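Local coordinates for protein putidaredoxin reductase (Pseudomonas putida, PDB 1Q1R) that probably passes electrons from NADH through its bound FAD to putidaredoxin, the iron-sulfur partner of the cytochrome P450cam monooxygenase, at residues A20-R24 with A72-Q76; I41-P47 with S61-P67. All blocks are in the same frame, centred on the assembly; numbering follows the deposited sequence.

Contact 1: A20-R24 with A72-Q76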
# COMPACT_ATOMS: atom_id res chain seq x y z
N ALA A 20 -14.09 -6.18 -10.55
CA ALA A 20 -15.40 -5.94 -11.16
C ALA A 20 -15.31 -5.53 -12.63
O ALA A 20 -15.89 -6.18 -13.50
CB ALA A 20 -16.15 -4.87 -10.36
N PHE A 21 -14.59 -4.44 -12.91
CA PHE A 21 -14.45 -3.98 -14.28
C PHE A 21 -13.60 -4.90 -15.14
O PHE A 21 -13.82 -5.01 -16.34
CB PHE A 21 -13.90 -2.55 -14.32
CG PHE A 21 -14.91 -1.51 -13.92
CD1 PHE A 21 -15.09 -1.17 -12.58
CD2 PHE A 21 -15.71 -0.90 -14.88
CE1 PHE A 21 -16.07 -0.25 -12.21
CE2 PHE A 21 -16.69 0.02 -14.51
CZ PHE A 21 -16.87 0.34 -13.17
N GLY A 22 -12.62 -5.55 -14.53
CA GLY A 22 -11.77 -6.46 -15.27
C GLY A 22 -12.61 -7.62 -15.76
O GLY A 22 -12.50 -8.07 -16.90
N LEU A 23 -13.48 -8.10 -14.87
CA LEU A 23 -14.38 -9.20 -15.15
C LEU A 23 -15.23 -8.88 -16.38
O LEU A 23 -15.28 -9.65 -17.33
CB LEU A 23 -15.28 -9.43 -13.94
CG LEU A 23 -15.39 -10.83 -13.33
CD1 LEU A 23 -14.07 -11.56 -13.40
CD2 LEU A 23 -15.86 -10.69 -11.89
N ARG A 24 -15.90 -7.73 -16.35
CA ARG A 24 -16.76 -7.32 -17.45
C ARG A 24 -15.96 -6.99 -18.71
O ARG A 24 -16.52 -6.91 -19.81
CB ARG A 24 -17.59 -6.10 -17.04
CG ARG A 24 -18.74 -5.81 -17.98
CD ARG A 24 -19.78 -6.91 -17.90
NE ARG A 24 -20.64 -6.77 -16.73
CZ ARG A 24 -21.45 -7.72 -16.27
NH1 ARG A 24 -21.52 -8.89 -16.89
NH2 ARG A 24 -22.22 -7.49 -15.22
N ALA A 72 -23.23 1.65 -16.91
CA ALA A 72 -22.91 1.23 -18.28
C ALA A 72 -22.36 -0.19 -18.36
O ALA A 72 -22.78 -0.97 -19.22
CB ALA A 72 -21.92 2.21 -18.90
N GLN A 73 -21.42 -0.53 -17.49
CA GLN A 73 -20.83 -1.86 -17.48
C GLN A 73 -21.69 -2.84 -16.70
O GLN A 73 -21.30 -3.99 -16.48
CB GLN A 73 -19.42 -1.82 -16.90
CG GLN A 73 -18.41 -1.11 -17.79
CD GLN A 73 -18.34 -1.72 -19.17
OE1 GLN A 73 -18.06 -2.91 -19.32
NE2 GLN A 73 -18.60 -0.91 -20.19
N ASN A 74 -22.86 -2.38 -16.28
CA ASN A 74 -23.80 -3.19 -15.52
C ASN A 74 -23.16 -3.83 -14.29
O ASN A 74 -23.25 -5.04 -14.08
CB ASN A 74 -24.38 -4.28 -16.43
CG ASN A 74 -25.81 -4.62 -16.07
OD1 ASN A 74 -26.09 -5.14 -14.99
ND2 ASN A 74 -26.73 -4.32 -16.98
N ILE A 75 -22.52 -3.00 -13.47
CA ILE A 75 -21.90 -3.46 -12.24
C ILE A 75 -22.69 -2.82 -11.11
O ILE A 75 -22.75 -1.59 -11.00
CB ILE A 75 -20.42 -3.03 -12.13
CG1 ILE A 75 -19.59 -3.75 -13.21
CG2 ILE A 75 -19.88 -3.35 -10.74
CD1 ILE A 75 -18.11 -3.42 -13.18
N GLN A 76 -23.32 -3.64 -10.28
CA GLN A 76 -24.13 -3.14 -9.18
C GLN A 76 -23.24 -2.75 -8.00
O GLN A 76 -22.51 -3.58 -7.46
CB GLN A 76 -25.14 -4.20 -8.75
CG GLN A 76 -25.99 -4.72 -9.91
CD GLN A 76 -26.92 -5.84 -9.49
OE1 GLN A 76 -27.82 -5.63 -8.67
NE2 GLN A 76 -26.71 -7.03 -10.04
O HOH W 1 -15.03 -3.07 -18.04

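Contact 2: I41-P47 with S61-P67. With FAD (flavin-adenine dinucleotide), chain C.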
# COMPACT_ATOMS: atom_id res chain seq x y z
N ILE A 41 -17.93 7.22 -3.41
CA ILE A 41 -17.72 6.60 -4.71
C ILE A 41 -16.27 6.09 -4.70
O ILE A 41 -15.36 6.81 -4.28
CB ILE A 41 -17.87 7.66 -5.83
CG1 ILE A 41 -19.30 8.21 -5.82
CG2 ILE A 41 -17.53 7.05 -7.19
CD1 ILE A 41 -19.44 9.55 -6.50
N PRO A 42 -16.04 4.84 -5.14
CA PRO A 42 -14.67 4.29 -5.15
C PRO A 42 -13.64 5.29 -5.69
O PRO A 42 -13.84 5.89 -6.74
CB PRO A 42 -14.81 3.04 -6.00
CG PRO A 42 -16.19 2.55 -5.59
CD PRO A 42 -17.01 3.83 -5.61
N HIS A 43 -12.54 5.45 -4.96
CA HIS A 43 -11.51 6.41 -5.36
C HIS A 43 -10.09 5.91 -5.12
O HIS A 43 -9.86 5.00 -4.33
CB HIS A 43 -11.69 7.70 -4.57
CG HIS A 43 -11.49 7.52 -3.10
ND1 HIS A 43 -12.50 7.13 -2.25
CD2 HIS A 43 -10.36 7.58 -2.34
CE1 HIS A 43 -12.01 6.96 -1.03
NE2 HIS A 43 -10.72 7.23 -1.06
N HIS A 44 -9.13 6.55 -5.80
CA HIS A 44 -7.72 6.23 -5.67
C HIS A 44 -7.27 6.61 -4.26
O HIS A 44 -7.82 7.53 -3.65
CB HIS A 44 -6.88 7.04 -6.67
CG HIS A 44 -7.14 6.69 -8.10
ND1 HIS A 44 -6.60 5.57 -8.70
CD2 HIS A 44 -7.88 7.30 -9.05
CE1 HIS A 44 -7.00 5.51 -9.96
NE2 HIS A 44 -7.78 6.56 -10.20
N LEU A 45 -6.27 5.90 -3.74
CA LEU A 45 -5.73 6.18 -2.42
C LEU A 45 -4.43 6.99 -2.43
O LEU A 45 -4.25 7.90 -1.62
CB LEU A 45 -5.49 4.87 -1.66
CG LEU A 45 -6.47 4.48 -0.56
CD1 LEU A 45 -7.88 4.91 -0.92
CD2 LEU A 45 -6.38 2.97 -0.30
N PRO A 46 -3.50 6.67 -3.36
CA PRO A 46 -2.22 7.40 -3.42
C PRO A 46 -2.27 8.92 -3.33
O PRO A 46 -1.44 9.53 -2.67
CB PRO A 46 -1.62 6.91 -4.74
CG PRO A 46 -2.09 5.48 -4.78
CD PRO A 46 -3.55 5.60 -4.37
N PRO A 47 -3.26 9.56 -3.99
CA PRO A 47 -3.33 11.03 -3.92
C PRO A 47 -3.59 11.56 -2.51
O PRO A 47 -3.31 12.72 -2.22
CB PRO A 47 -4.49 11.36 -4.86
CG PRO A 47 -4.48 10.23 -5.85
CD PRO A 47 -4.24 9.03 -4.95
N SER A 61 -11.24 14.07 -9.63
CA SER A 61 -10.09 13.36 -10.17
C SER A 61 -9.76 12.08 -9.39
O SER A 61 -9.05 11.21 -9.89
CB SER A 61 -8.86 14.28 -10.21
OG SER A 61 -8.37 14.56 -8.91
N LEU A 62 -10.30 11.96 -8.18
CA LEU A 62 -10.04 10.78 -7.36
C LEU A 62 -10.82 9.51 -7.74
O LEU A 62 -10.39 8.40 -7.42
CB LEU A 62 -10.31 11.08 -5.89
CG LEU A 62 -9.51 12.18 -5.18
CD1 LEU A 62 -10.02 12.31 -3.75
CD2 LEU A 62 -8.03 11.87 -5.20
N TYR A 63 -11.96 9.66 -8.41
CA TYR A 63 -12.77 8.51 -8.79
C TYR A 63 -11.99 7.45 -9.56
O TYR A 63 -11.26 7.76 -10.50
CB TYR A 63 -13.96 8.95 -9.66
CG TYR A 63 -14.92 9.93 -9.01
CD1 TYR A 63 -15.79 10.69 -9.79
CD2 TYR A 63 -14.96 10.10 -7.62
CE1 TYR A 63 -16.69 11.60 -9.22
CE2 TYR A 63 -15.86 11.01 -7.03
CZ TYR A 63 -16.71 11.76 -7.84
OH TYR A 63 -17.59 12.66 -7.27
N LEU A 64 -12.14 6.19 -9.15
CA LEU A 64 -11.47 5.08 -9.84
C LEU A 64 -12.12 4.98 -11.22
O LEU A 64 -11.43 4.77 -12.22
CB LEU A 64 -11.67 3.77 -9.07
CG LEU A 64 -10.99 3.65 -7.70
CD1 LEU A 64 -11.22 2.25 -7.14
CD2 LEU A 64 -9.50 3.93 -7.83
N ARG A 65 -13.44 5.12 -11.24
CA ARG A 65 -14.24 5.09 -12.47
C ARG A 65 -15.37 6.09 -12.27
O ARG A 65 -15.84 6.27 -11.15
CB ARG A 65 -14.86 3.71 -12.67
CG ARG A 65 -13.87 2.57 -12.67
CD ARG A 65 -13.16 2.43 -13.99
NE ARG A 65 -12.20 1.33 -13.92
CZ ARG A 65 -11.88 0.54 -14.94
NH1 ARG A 65 -12.45 0.73 -16.13
NH2 ARG A 65 -11.01 -0.44 -14.77
N THR A 66 -15.82 6.73 -13.34
CA THR A 66 -16.92 7.69 -13.22
C THR A 66 -18.15 6.92 -12.75
O THR A 66 -18.27 5.72 -12.98
CB THR A 66 -17.26 8.36 -14.57
OG1 THR A 66 -17.63 7.35 -15.52
CG2 THR A 66 -16.07 9.14 -15.10
N PRO A 67 -19.08 7.61 -12.06
CA PRO A 67 -20.30 6.96 -11.56
C PRO A 67 -21.13 6.27 -12.64
O PRO A 67 -21.73 5.23 -12.39
CB PRO A 67 -21.05 8.11 -10.90
CG PRO A 67 -19.93 8.97 -10.39
CD PRO A 67 -18.98 8.99 -11.57
PA FAD C . -8.77 -1.14 0.54
O1A FAD C . -8.63 -1.11 2.01
O2A FAD C . -8.42 0.08 -0.23
O5B FAD C . -10.27 -1.56 0.16
C5B FAD C . -11.00 -2.52 0.92
C4B FAD C . -12.44 -2.00 1.13
O4B FAD C . -13.31 -3.11 1.55
C3B FAD C . -12.48 -0.97 2.27
O3B FAD C . -13.43 0.05 1.94
C2B FAD C . -13.00 -1.78 3.44
O2B FAD C . -13.68 -0.93 4.36
C1B FAD C . -13.99 -2.69 2.75
N9A FAD C . -14.44 -3.84 3.59
C8A FAD C . -13.67 -4.61 4.38
N7A FAD C . -14.45 -5.53 4.98
C5A FAD C . -15.70 -5.33 4.58
C6A FAD C . -16.91 -5.95 4.87
N6A FAD C . -16.96 -6.97 5.72
N1A FAD C . -18.05 -5.50 4.27
C2A FAD C . -18.01 -4.47 3.41
N3A FAD C . -16.86 -3.86 3.13
C4A FAD C . -15.69 -4.27 3.69
N1 FAD C . 0.29 2.09 -3.10
C2 FAD C . 1.23 2.31 -4.11
O2 FAD C . 1.55 1.38 -4.86
N3 FAD C . 1.80 3.58 -4.27
C4 FAD C . 1.41 4.64 -3.41
O4 FAD C . 1.88 5.76 -3.59
C4X FAD C . 0.47 4.42 -2.39
N5 FAD C . 0.06 5.45 -1.59
C5X FAD C . -0.91 5.28 -0.64
C6 FAD C . -1.33 6.38 0.14
C7 FAD C . -2.35 6.22 1.11
C7M FAD C . -2.76 7.42 1.98
C8 FAD C . -2.95 4.95 1.29
C8M FAD C . -4.08 4.74 2.31
C9 FAD C . -2.53 3.86 0.51
C9A FAD C . -1.51 4.02 -0.46
N10 FAD C . -1.08 2.93 -1.27
C10 FAD C . -0.09 3.14 -2.24
C1' FAD C . -1.67 1.57 -1.08
C2' FAD C . -2.70 1.27 -2.17
O2' FAD C . -3.61 2.38 -2.27
C3' FAD C . -3.49 -0.01 -1.85
O3' FAD C . -2.56 -1.09 -1.65
C4' FAD C . -4.44 -0.37 -3.00
O4' FAD C . -5.36 0.71 -3.21
C5' FAD C . -5.24 -1.65 -2.72
O5' FAD C . -6.23 -1.47 -1.69
P FAD C . -7.35 -2.61 -1.49
O1P FAD C . -8.45 -2.36 -2.44
O2P FAD C . -6.67 -3.93 -1.54
O3P FAD C . -7.86 -2.39 0.04
O HOH W 2 -15.51 5.08 -8.88
O HOH W 3 -9.13 6.63 -12.61

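Contact 1: A20-R24 with A72-Q76
One flank of helix 14-25, from A20 to R24, lies against the bend where helix 67-72 gives way to strand 75-78, the CA atoms of A20 and I75 being 7.0 Å apart and those of R24 and Q73 6.8 Å. N74, with positive phi, is the C-prime residue of the Schellman motif that ends helix 67-72, and this turn leaves the carbonyls of Q73 and N74 within reach of R24. The arginine chain leaves with CG anti to the backbone N (chi1 -166°) and bends at chi2 and chi3, which brings the NE/NH2 edge to both oxygens, each somewhat tilted from the guanidinium plane. NE donates to Q73 O at 2.9 Å, close to the line of the carbonyl bond, while NH2 reaches N74 O, also at 2.9 Å, from above the carbonyl plane. NH1 is held by the carbonyls of W28 and G30, so the group is fixed from several sides. A leucine here would probably leave the carbonyls of Q73 and N74, and those of W28 and G30, without these donors. Deeper in, I75 extends CD1 over the centre of the F21 ring, 3.6 Å from its centroid and 4° off the normal, a CH-pi contact; the same methyl lies 3.7 Å from A20 CB. The Q73 chain bends back beside R24, and a water donates to both Q73 OE1 and F21 O. The arrangement is helix-on-sheet packing in a Rossmann-type FAD-binding domain of the glutathione reductase fold, the helix after the first strand meeting outermost strand 75-78 of the parallel sheet.

Contact 2: I41-P47 with S61-P67
H44 and L64 meet through a CH-pi contact: CD2 of L64 stands over the centre of the imidazole, 3.5 Å from the ring centroid. CG of H44 lies anti to its carbonyl carbon (chi1 -66°), which swings the ring back toward 61-67. With CG of L64 likewise anti to its carbonyl carbon (chi1 -67°) and chi2 extended, the leucine fork reaches across the 41-47 backbone, CD2 close to the H43 carbonyl carbon and H44 N, and CD1 3.8 Å from P42 CB. The ring edge of H44 is held as well, since NE2 lies 2.8 Å from a water in the imidazole plane that donates to L64 O. Beneath these side chains H43 and Y63 form a single beta bridge. H44 N donates to L62 O (2.8 Å) and L64 N to P42 O (3.0 Å). A second water donates to P42 O and R65 O. Farther along, I41 crosses the Y63 ring obliquely: CG2 sits over one face, offset toward the rim, and CD1 reaches 3.8 Å from CZ. Toward the flavin, L62 CD2 lies alongside the proline ring, 3.6 Å from P47 CB. L45 CB and P46 CA then approach FAD O2' and N5, respectively. The bridge thus joins two arms of the long excursion between strand 31-35 and helix 67-72, one arm lining the FAD pocket of this glutathione reductase-type flavoprotein.

How the contacts relate
From the N terminus the chain runs through strand 6-10 into helix 14-25, which supplies the first half of contact 1, and on through strand 31-35. The following long loop gives both halves of contact 2, with 61-67 returning against 41-47 after 13 intervening residues. Helix 67-72 then leads to 72-76, which closes the larger loop of contact 1, so contact 2 is nested inside it. Their centres are about 16 Å apart, yet they touch: R65 CG packs 3.6 Å from F21 CE1, and R65 makes a cation-pi contact with that ring. Together they tie helix 14-25, the parallel sheet's edge and the FAD-lining loop.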